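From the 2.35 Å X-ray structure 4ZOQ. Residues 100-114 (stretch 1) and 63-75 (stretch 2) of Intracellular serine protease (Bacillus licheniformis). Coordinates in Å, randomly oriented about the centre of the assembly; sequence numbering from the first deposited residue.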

ATOM      1  N   ASP B 100     -13.484 -10.605  -5.155  1.00 35.01           N
ATOM      2  CA  ASP B 100     -14.483 -10.722  -4.101  1.00 36.08           C
ATOM      3  C   ASP B 100     -13.987 -10.382  -2.690  1.00 37.14           C
ATOM      4  O   ASP B 100     -14.803 -10.343  -1.770  1.00 38.57           O
ATOM      5  CB  ASP B 100     -15.063 -12.143  -4.106  1.00 36.39           C
ATOM      6  CG  ASP B 100     -15.980 -12.386  -5.284  1.00 38.95           C
ATOM      7  OD1 ASP B 100     -16.588 -11.398  -5.733  1.00 31.60           O
ATOM      8  OD2 ASP B 100     -16.055 -13.543  -5.782  1.00 36.51           O
ATOM      9  N   VAL B 101     -12.686 -10.136  -2.495  1.00 36.05           N
ATOM     10  CA  VAL B 101     -12.228  -9.734  -1.157  1.00 34.33           C
ATOM     11  C   VAL B 101     -12.731  -8.348  -0.843  1.00 36.56           C
ATOM     12  O   VAL B 101     -12.974  -7.545  -1.749  1.00 34.60           O
ATOM     13  CB  VAL B 101     -10.707  -9.766  -0.995  1.00 36.18           C
ATOM     14  CG1 VAL B 101     -10.218 -11.204  -1.002  1.00 31.70           C
ATOM     15  CG2 VAL B 101     -10.033  -8.922  -2.051  1.00 35.61           C
ATOM     16  N   THR B 102     -12.903  -8.048   0.445  1.00 36.57           N
ATOM     17  CA  THR B 102     -13.451  -6.741   0.790  1.00 34.25           C
ATOM     18  C   THR B 102     -12.320  -5.716   0.797  1.00 33.05           C
ATOM     19  O   THR B 102     -11.188  -6.032   1.167  1.00 31.06           O
ATOM     20  CB  THR B 102     -14.185  -6.780   2.159  1.00 35.40           C
ATOM     21  OG1 THR B 102     -15.373  -7.576   2.041  1.00 36.78           O
ATOM     22  CG2 THR B 102     -14.566  -5.387   2.616  1.00 32.40           C
ATOM     23  N   ILE B 103     -12.600  -4.503   0.336  1.00 34.99           N
ATOM     24  CA  ILE B 103     -11.571  -3.475   0.338  1.00 38.49           C
ATOM     25  C   ILE B 103     -12.027  -2.313   1.213  1.00 37.73           C
ATOM     26  O   ILE B 103     -13.082  -1.749   0.979  1.00 38.52           O
ATOM     27  CB  ILE B 103     -11.259  -2.949  -1.094  1.00 36.33           C
ATOM     28  CG1 ILE B 103     -10.650  -4.037  -1.978  1.00 35.14           C
ATOM     29  CG2 ILE B 103     -10.317  -1.762  -1.043  1.00 34.97           C
ATOM     30  CD1 ILE B 103     -10.662  -3.683  -3.482  1.00 33.21           C
ATOM     31  N   THR B 104     -11.222  -1.928   2.196  1.00 37.12           N
ATOM     32  CA  THR B 104     -11.591  -0.810   3.061  1.00 37.85           C
ATOM     33  C   THR B 104     -10.637   0.365   2.908  1.00 34.67           C
ATOM     34  O   THR B 104      -9.451   0.238   3.210  1.00 36.87           O
ATOM     35  CB  THR B 104     -11.580  -1.204   4.545  1.00 40.55           C
ATOM     36  OG1 THR B 104     -12.262  -2.450   4.745  1.00 35.67           O
ATOM     37  CG2 THR B 104     -12.202  -0.102   5.388  1.00 32.99           C
ATOM     38  N   PRO B 105     -11.165   1.532   2.514  1.00 37.65           N
ATOM     39  CA  PRO B 105     -10.321   2.720   2.314  1.00 34.49           C
ATOM     40  C   PRO B 105      -9.989   3.410   3.639  1.00 39.92           C
ATOM     41  O   PRO B 105     -10.905   3.699   4.414  1.00 41.27           O
ATOM     42  CB  PRO B 105     -11.191   3.630   1.431  1.00 34.97           C
ATOM     43  CG  PRO B 105     -12.621   3.272   1.828  1.00 40.12           C
ATOM     44  CD  PRO B 105     -12.597   1.797   2.241  1.00 37.00           C
ATOM     45  N   TYR B 106      -8.698   3.606   3.908  1.00 35.43           N
ATOM     46  CA  TYR B 106      -8.224   4.460   4.985  1.00 35.19           C
ATOM     47  C   TYR B 106      -7.533   5.647   4.360  1.00 37.48           C
ATOM     48  O   TYR B 106      -6.337   5.570   4.029  1.00 34.39           O
ATOM     49  CB  TYR B 106      -7.262   3.725   5.914  1.00 33.54           C
ATOM     50  CG  TYR B 106      -7.911   2.645   6.758  1.00 36.47           C
ATOM     51  CD1 TYR B 106      -8.338   1.449   6.186  1.00 37.10           C
ATOM     52  CD2 TYR B 106      -8.095   2.819   8.117  1.00 38.34           C
ATOM     53  CE1 TYR B 106      -8.921   0.457   6.941  1.00 37.66           C
ATOM     54  CE2 TYR B 106      -8.679   1.825   8.897  1.00 41.42           C
ATOM     55  CZ  TYR B 106      -9.091   0.649   8.299  1.00 42.11           C
ATOM     56  OH  TYR B 106      -9.672  -0.338   9.057  1.00 35.87           O
ATOM     57  N   GLN B 107      -8.282   6.740   4.211  1.00 35.14           N
ATOM     58  CA  GLN B 107      -7.824   7.926   3.484  1.00 37.34           C
ATOM     59  C   GLN B 107      -6.861   8.782   4.296  1.00 35.73           C
ATOM     60  O   GLN B 107      -7.254   9.468   5.239  1.00 39.21           O
ATOM     61  CB  GLN B 107      -9.021   8.774   3.027  1.00 34.76           C
ATOM     62  CG  GLN B 107      -8.594  10.019   2.261  1.00 36.86           C
ATOM     63  CD  GLN B 107      -9.746  10.664   1.507  1.00 38.35           C
ATOM     64  OE1 GLN B 107     -10.891  10.246   1.635  1.00 43.31           O
ATOM     65  NE2 GLN B 107      -9.435  11.638   0.672  1.00 38.78           N
ATOM     66  N   VAL B 108      -5.590   8.727   3.931  1.00 35.17           N
ATOM     67  CA  VAL B 108      -4.565   9.502   4.622  1.00 33.54           C
ATOM     68  C   VAL B 108      -3.832  10.439   3.678  1.00 35.34           C
ATOM     69  O   VAL B 108      -2.918  11.145   4.082  1.00 41.27           O
ATOM     70  CB  VAL B 108      -3.563   8.581   5.311  1.00 31.63           C
ATOM     71  CG1 VAL B 108      -4.277   7.648   6.267  1.00 32.77           C
ATOM     72  CG2 VAL B 108      -2.794   7.770   4.272  1.00 33.73           C
ATOM     73  N   LEU B 109      -4.244  10.435   2.419  1.00 37.80           N
ATOM     74  CA  LEU B 109      -3.649  11.291   1.396  1.00 42.46           C
ATOM     75  C   LEU B 109      -4.718  12.102   0.689  1.00 44.17           C
ATOM     76  O   LEU B 109      -5.888  11.687   0.588  1.00 41.07           O
ATOM     77  CB  LEU B 109      -2.882  10.474   0.343  1.00 45.96           C
ATOM     78  CG  LEU B 109      -1.803   9.474   0.757  1.00 45.25           C
ATOM     79  CD1 LEU B 109      -1.356   8.684  -0.465  1.00 42.37           C
ATOM     80  CD2 LEU B 109      -0.634  10.197   1.394  1.00 43.82           C
ATOM     81  N   ASP B 110      -4.330  13.298   0.280  1.00 44.85           N
ATOM     82  CA  ASP B 110      -5.075  14.068  -0.704  1.00 56.34           C
ATOM     83  C   ASP B 110      -4.062  14.826  -1.541  1.00 57.62           C
ATOM     84  O   ASP B 110      -2.889  14.456  -1.555  1.00 60.11           O
ATOM     85  CB  ASP B 110      -6.131  14.973  -0.061  1.00 57.48           C
ATOM     86  CG  ASP B 110      -5.556  15.941   0.959  1.00 60.69           C
ATOM     87  OD1 ASP B 110      -4.314  16.098   1.069  1.00 60.77           O
ATOM     88  OD2 ASP B 110      -6.387  16.551   1.662  1.00 60.25           O
ATOM     89  N   GLU B 111      -4.520  15.858  -2.244  1.00 60.46           N
ATOM     90  CA  GLU B 111      -3.644  16.693  -3.061  1.00 65.79           C
ATOM     91  C   GLU B 111      -2.299  17.095  -2.418  1.00 71.51           C
ATOM     92  O   GLU B 111      -1.240  16.875  -3.009  1.00 78.27           O
ATOM     93  CB  GLU B 111      -4.390  17.973  -3.447  1.00 65.05           C
ATOM     94  CG  GLU B 111      -3.441  19.148  -3.661  1.00 78.15           C
ATOM     95  CD  GLU B 111      -4.116  20.498  -3.549  1.00 85.54           C
ATOM     96  OE1 GLU B 111      -5.332  20.544  -3.241  1.00 88.33           O
ATOM     97  OE2 GLU B 111      -3.401  21.516  -3.696  1.00 82.02           O
ATOM     98  N   LYS B 112      -2.321  17.618  -1.194  1.00 70.64           N
ATOM     99  CA  LYS B 112      -1.126  18.237  -0.625  1.00 69.71           C
ATOM    100  C   LYS B 112      -0.140  17.150  -0.216  1.00 67.03           C
ATOM    101  O   LYS B 112       1.073  17.381  -0.077  1.00 73.87           O
ATOM    102  CB  LYS B 112      -1.520  19.115   0.573  1.00 74.74           C
ATOM    103  CG  LYS B 112      -0.466  19.371   1.631  1.00 85.40           C
ATOM    104  CD  LYS B 112       0.244  20.693   1.307  1.00 87.35           C
ATOM    105  CE  LYS B 112       1.363  21.023   2.263  1.00 79.65           C
ATOM    106  NZ  LYS B 112       2.373  19.933   2.229  1.00 83.18           N
ATOM    107  N   GLY B 113      -0.676  15.951  -0.033  1.00 68.11           N
ATOM    108  CA  GLY B 113       0.136  14.806   0.309  1.00 55.16           C
ATOM    109  C   GLY B 113      -0.497  14.165   1.523  1.00 54.02           C
ATOM    110  O   GLY B 113      -1.718  14.210   1.708  1.00 56.35           O
ATOM    111  N   GLY B 114       0.351  13.606   2.372  1.00 50.86           N
ATOM    112  CA  GLY B 114      -0.079  12.993   3.602  1.00 46.22           C
ATOM    113  C   GLY B 114       0.999  13.008   4.673  1.00 45.84           C
ATOM    114  O   GLY B 114       2.164  13.329   4.437  1.00 46.92           O
TER
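Stretch 2 63-75: ASVNTNGGWNYID

Stretch 2 lies alongside the strand 102-107 as a mostly irregular segment running in the same direction, held by two separate patches of backbone pairing with a turn bulging out between them. The register rises together: Thr 102 lies level with Ser 64, Ile 103 with Val 65, Thr 104 with Asn 66, and then, past the turn, Pro 105 with Gly 70 and Gln 107 with Asn 72.

In the first patch Ile 103 takes both bonds of a single parallel bridge opposite Val 65: Ile 103 N donates to Ser 64 O (2.8 Å), and Asn 66 N donates to Ile 103 O (3.1 Å) in an almost straight line. The bridge bonds come from Ser 64 and Asn 66, and Val 65 points its CB away from the strand. Ser 64, small and buried, lets its CB approach Val 101 O to 3.3 Å. A water lies 3.1 Å from both Ser 64 OG and Asp 100 OD1, linking the two side chains by hydrogen bonds.

Asn 66 then opens a type I turn to Gly 69, closed by Gly 69 N to Asn 66 O at 2.7 Å. Its amide side chain serves two ends: Asn 66 OD1 accepts from Asn 68 N (2.9 Å) within the turn, while Asn 66 ND2 donates to Thr 104 OG1 (2.9 Å) on the strand. Thr 67 and Asn 68, at the turn's centre, do not touch stretch 1. Gly 69 has positive phi, which favours glycine. At Gly 70 the fit itself excludes a side chain: Gly 70 CA packs 3.3 Å from Pro 105 O in a CA-H...O contact, and a CB would fall 1.9 Å from that oxygen. Pro 105 has no amide hydrogen to donate, so its carbonyl is its one polar group here, and its ring packs against Gly 69, Pro 105 CD lying 4.2 Å from Gly 69 C.

Pairing resumes around Gln 107: Gln 107 N donates to Trp 71 O (2.9 Å) and Gln 107 O accepts from Tyr 73 N (2.9 Å), bridging it to Asn 72. Trp 71 contributes mainly backbone here, for the end of its side chain leads away. Asn 72 OD1 accepts from Ile 74 N (2.7 Å) and Asp 75 N (3.1 Å), steadying the chain beyond the bridge.

The aromatic and aliphatic side chains finish the contact. Tyr 73 OH meets the edge of the Tyr 106 ring, 3.3 Å from Tyr 106 CD2, and Tyr 73 CD2 packs 3.9 Å from Val 108 CG1. Ile 74, pointing toward stretch 1, is long enough to bring Ile 74 CD1 within 3.6 Å of Val 108 O and 3.5 Å of Leu 109 C, while Ile 74 CG2 lies 3.6 Å from Asp 110 OD2.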

ATOM      1  N   ALA B  63     -19.106  -3.469  -5.337  1.00 44.25           N
ATOM      2  CA  ALA B  63     -19.492  -4.763  -4.722  1.00 40.48           C
ATOM      3  C   ALA B  63     -18.560  -5.248  -3.604  1.00 45.71           C
ATOM      4  O   ALA B  63     -18.974  -6.068  -2.769  1.00 44.82           O
ATOM      5  CB  ALA B  63     -19.589  -5.854  -5.782  1.00 35.18           C
ATOM      6  N   SER B  64     -17.299  -4.799  -3.641  1.00 45.35           N
ATOM      7  CA  SER B  64     -16.238  -5.207  -2.700  1.00 38.52           C
ATOM      8  C   SER B  64     -15.945  -4.164  -1.644  1.00 42.24           C
ATOM      9  O   SER B  64     -15.222  -4.425  -0.677  1.00 38.06           O
ATOM     10  CB  SER B  64     -14.930  -5.503  -3.443  1.00 41.27           C
ATOM     11  OG  SER B  64     -15.123  -6.466  -4.460  1.00 47.29           O
ATOM     12  N   VAL B  65     -16.423  -2.945  -1.868  1.00 45.41           N
ATOM     13  CA  VAL B  65     -16.152  -1.886  -0.911  1.00 45.04           C
ATOM     14  C   VAL B  65     -16.865  -2.220   0.391  1.00 48.56           C
ATOM     15  O   VAL B  65     -18.033  -2.643   0.399  1.00 43.42           O
ATOM     16  CB  VAL B  65     -16.576  -0.500  -1.421  1.00 49.49           C
ATOM     17  CG1 VAL B  65     -16.459   0.527  -0.322  1.00 49.16           C
ATOM     18  CG2 VAL B  65     -15.711  -0.097  -2.598  1.00 46.44           C
ATOM     19  N   ASN B  66     -16.098  -2.121   1.474  1.00 45.96           N
ATOM     20  CA  ASN B  66     -16.609  -2.227   2.826  1.00 48.26           C
ATOM     21  C   ASN B  66     -17.887  -1.413   2.933  1.00 49.76           C
ATOM     22  O   ASN B  66     -17.878  -0.209   2.689  1.00 54.31           O
ATOM     23  CB  ASN B  66     -15.547  -1.743   3.822  1.00 42.37           C
ATOM     24  CG  ASN B  66     -15.887  -2.087   5.251  1.00 47.36           C
ATOM     25  OD1 ASN B  66     -17.042  -2.011   5.663  1.00 49.70           O
ATOM     26  ND2 ASN B  66     -14.875  -2.485   6.018  1.00 41.49           N
ATOM     27  N   THR B  67     -18.977  -2.062   3.321  1.00 51.99           N
ATOM     28  CA  THR B  67     -20.283  -1.401   3.355  1.00 55.04           C
ATOM     29  C   THR B  67     -20.287  -0.227   4.325  1.00 54.98           C
ATOM     30  O   THR B  67     -21.011   0.756   4.127  1.00 57.96           O
ATOM     31  CB  THR B  67     -21.408  -2.399   3.727  1.00 55.23           C
ATOM     32  OG1 THR B  67     -21.004  -3.168   4.868  1.00 60.46           O
ATOM     33  CG2 THR B  67     -21.664  -3.365   2.582  1.00 52.72           C
ATOM     34  N   ASN B  68     -19.421  -0.299   5.329  1.00 52.80           N
ATOM     35  CA  ASN B  68     -19.304   0.776   6.301  1.00 56.22           C
ATOM     36  C   ASN B  68     -18.444   1.908   5.758  1.00 58.11           C
ATOM     37  O   ASN B  68     -18.234   2.929   6.428  1.00 49.98           O
ATOM     38  CB  ASN B  68     -18.675   0.242   7.587  1.00 55.67           C
ATOM     39  CG  ASN B  68     -19.536  -0.808   8.259  1.00 67.15           C
ATOM     40  OD1 ASN B  68     -20.753  -0.855   8.048  1.00 66.37           O
ATOM     41  ND2 ASN B  68     -18.910  -1.652   9.089  1.00 60.67           N
ATOM     42  N   GLY B  69     -17.998   1.742   4.513  1.00 56.32           N
ATOM     43  CA  GLY B  69     -17.076   2.678   3.908  1.00 53.38           C
ATOM     44  C   GLY B  69     -15.816   2.678   4.757  1.00 50.40           C
ATOM     45  O   GLY B  69     -15.449   1.668   5.371  1.00 48.02           O
ATOM     46  N   GLY B  70     -15.172   3.830   4.855  1.00 48.31           N
ATOM     47  CA  GLY B  70     -13.965   3.905   5.645  1.00 47.81           C
ATOM     48  C   GLY B  70     -13.691   5.289   6.184  1.00 53.68           C
ATOM     49  O   GLY B  70     -14.454   6.227   5.926  1.00 52.75           O
ATOM     50  N   TRP B  71     -12.571   5.432   6.890  1.00 46.82           N
ATOM     51  CA  TRP B  71     -12.290   6.682   7.559  1.00 43.28           C
ATOM     52  C   TRP B  71     -11.330   7.595   6.787  1.00 47.80           C
ATOM     53  O   TRP B  71     -10.333   7.148   6.222  1.00 46.84           O
ATOM     54  CB  TRP B  71     -11.735   6.385   8.942  1.00 43.96           C
ATOM     55  CG  TRP B  71     -11.756   7.560   9.846  1.00 49.27           C
ATOM     56  CD1 TRP B  71     -10.689   8.223  10.363  1.00 46.86           C
ATOM     57  CD2 TRP B  71     -12.928   8.252  10.302  1.00 51.89           C
ATOM     58  NE1 TRP B  71     -11.124   9.268  11.154  1.00 51.46           N
ATOM     59  CE2 TRP B  71     -12.494   9.313  11.118  1.00 49.02           C
ATOM     60  CE3 TRP B  71     -14.302   8.070  10.104  1.00 48.94           C
ATOM     61  CZ2 TRP B  71     -13.382  10.185  11.746  1.00 52.07           C
ATOM     62  CZ3 TRP B  71     -15.186   8.943  10.726  1.00 56.15           C
ATOM     63  CH2 TRP B  71     -14.722   9.980  11.542  1.00 52.14           C
ATOM     64  N   ASN B  72     -11.694   8.869   6.707  1.00 45.03           N
ATOM     65  CA  ASN B  72     -10.816   9.917   6.214  1.00 44.97           C
ATOM     66  C   ASN B  72     -10.109  10.598   7.402  1.00 50.30           C
ATOM     67  O   ASN B  72     -10.743  11.308   8.189  1.00 49.48           O
ATOM     68  CB  ASN B  72     -11.626  10.918   5.389  1.00 43.17           C
ATOM     69  CG  ASN B  72     -10.806  12.074   4.868  1.00 44.95           C
ATOM     70  OD1 ASN B  72      -9.694  12.351   5.327  1.00 44.37           O
ATOM     71  ND2 ASN B  72     -11.373  12.781   3.888  1.00 49.62           N
ATOM     72  N   TYR B  73      -8.805  10.376   7.546  1.00 47.08           N
ATOM     73  CA  TYR B  73      -8.081  10.919   8.696  1.00 46.39           C
ATOM     74  C   TYR B  73      -7.707  12.379   8.503  1.00 49.24           C
ATOM     75  O   TYR B  73      -7.285  13.048   9.446  1.00 50.69           O
ATOM     76  CB  TYR B  73      -6.831  10.088   8.995  1.00 39.21           C
ATOM     77  CG  TYR B  73      -7.174   8.696   9.463  1.00 42.28           C
ATOM     78  CD1 TYR B  73      -7.251   8.395  10.822  1.00 43.63           C
ATOM     79  CD2 TYR B  73      -7.470   7.693   8.554  1.00 40.16           C
ATOM     80  CE1 TYR B  73      -7.584   7.130  11.254  1.00 40.49           C
ATOM     81  CE2 TYR B  73      -7.810   6.423   8.976  1.00 41.99           C
ATOM     82  CZ  TYR B  73      -7.862   6.143  10.324  1.00 42.13           C
ATOM     83  OH  TYR B  73      -8.196   4.867  10.734  1.00 39.98           O
ATOM     84  N   ILE B  74      -7.844  12.870   7.281  1.00 47.98           N
ATOM     85  CA  ILE B  74      -7.481  14.247   6.983  1.00 52.80           C
ATOM     86  C   ILE B  74      -8.600  15.185   7.438  1.00 55.66           C
ATOM     87  O   ILE B  74      -8.337  16.262   7.967  1.00 53.47           O
ATOM     88  CB  ILE B  74      -7.140  14.431   5.475  1.00 51.82           C
ATOM     89  CG1 ILE B  74      -5.775  13.807   5.197  1.00 49.98           C
ATOM     90  CG2 ILE B  74      -7.058  15.899   5.094  1.00 48.29           C
ATOM     91  CD1 ILE B  74      -5.421  13.710   3.737  1.00 47.35           C
ATOM     92  N   ASP B  75      -9.844  14.786   7.196  1.00 55.05           N
ATOM     93  CA  ASP B  75     -10.982  15.613   7.560  1.00 51.43           C
ATOM     94  C   ASP B  75     -11.781  15.079   8.744  1.00 55.22           C
ATOM     95  O   ASP B  75     -12.777  15.678   9.136  1.00 60.37           O
ATOM     96  CB  ASP B  75     -11.904  15.755   6.356  1.00 50.42           C
ATOM     97  CG  ASP B  75     -11.248  16.492   5.212  1.00 59.41           C
ATOM     98  OD1 ASP B  75     -10.196  17.137   5.439  1.00 56.21           O
ATOM     99  OD2 ASP B  75     -11.774  16.400   4.081  1.00 68.50           O
TER
HETATM  100  O   HOH W   1     -16.695  -7.920  -0.945  1.00 51.69           O
HETATM  101  O   HOH W   2     -17.391  -8.462  -5.187  1.00 55.60           O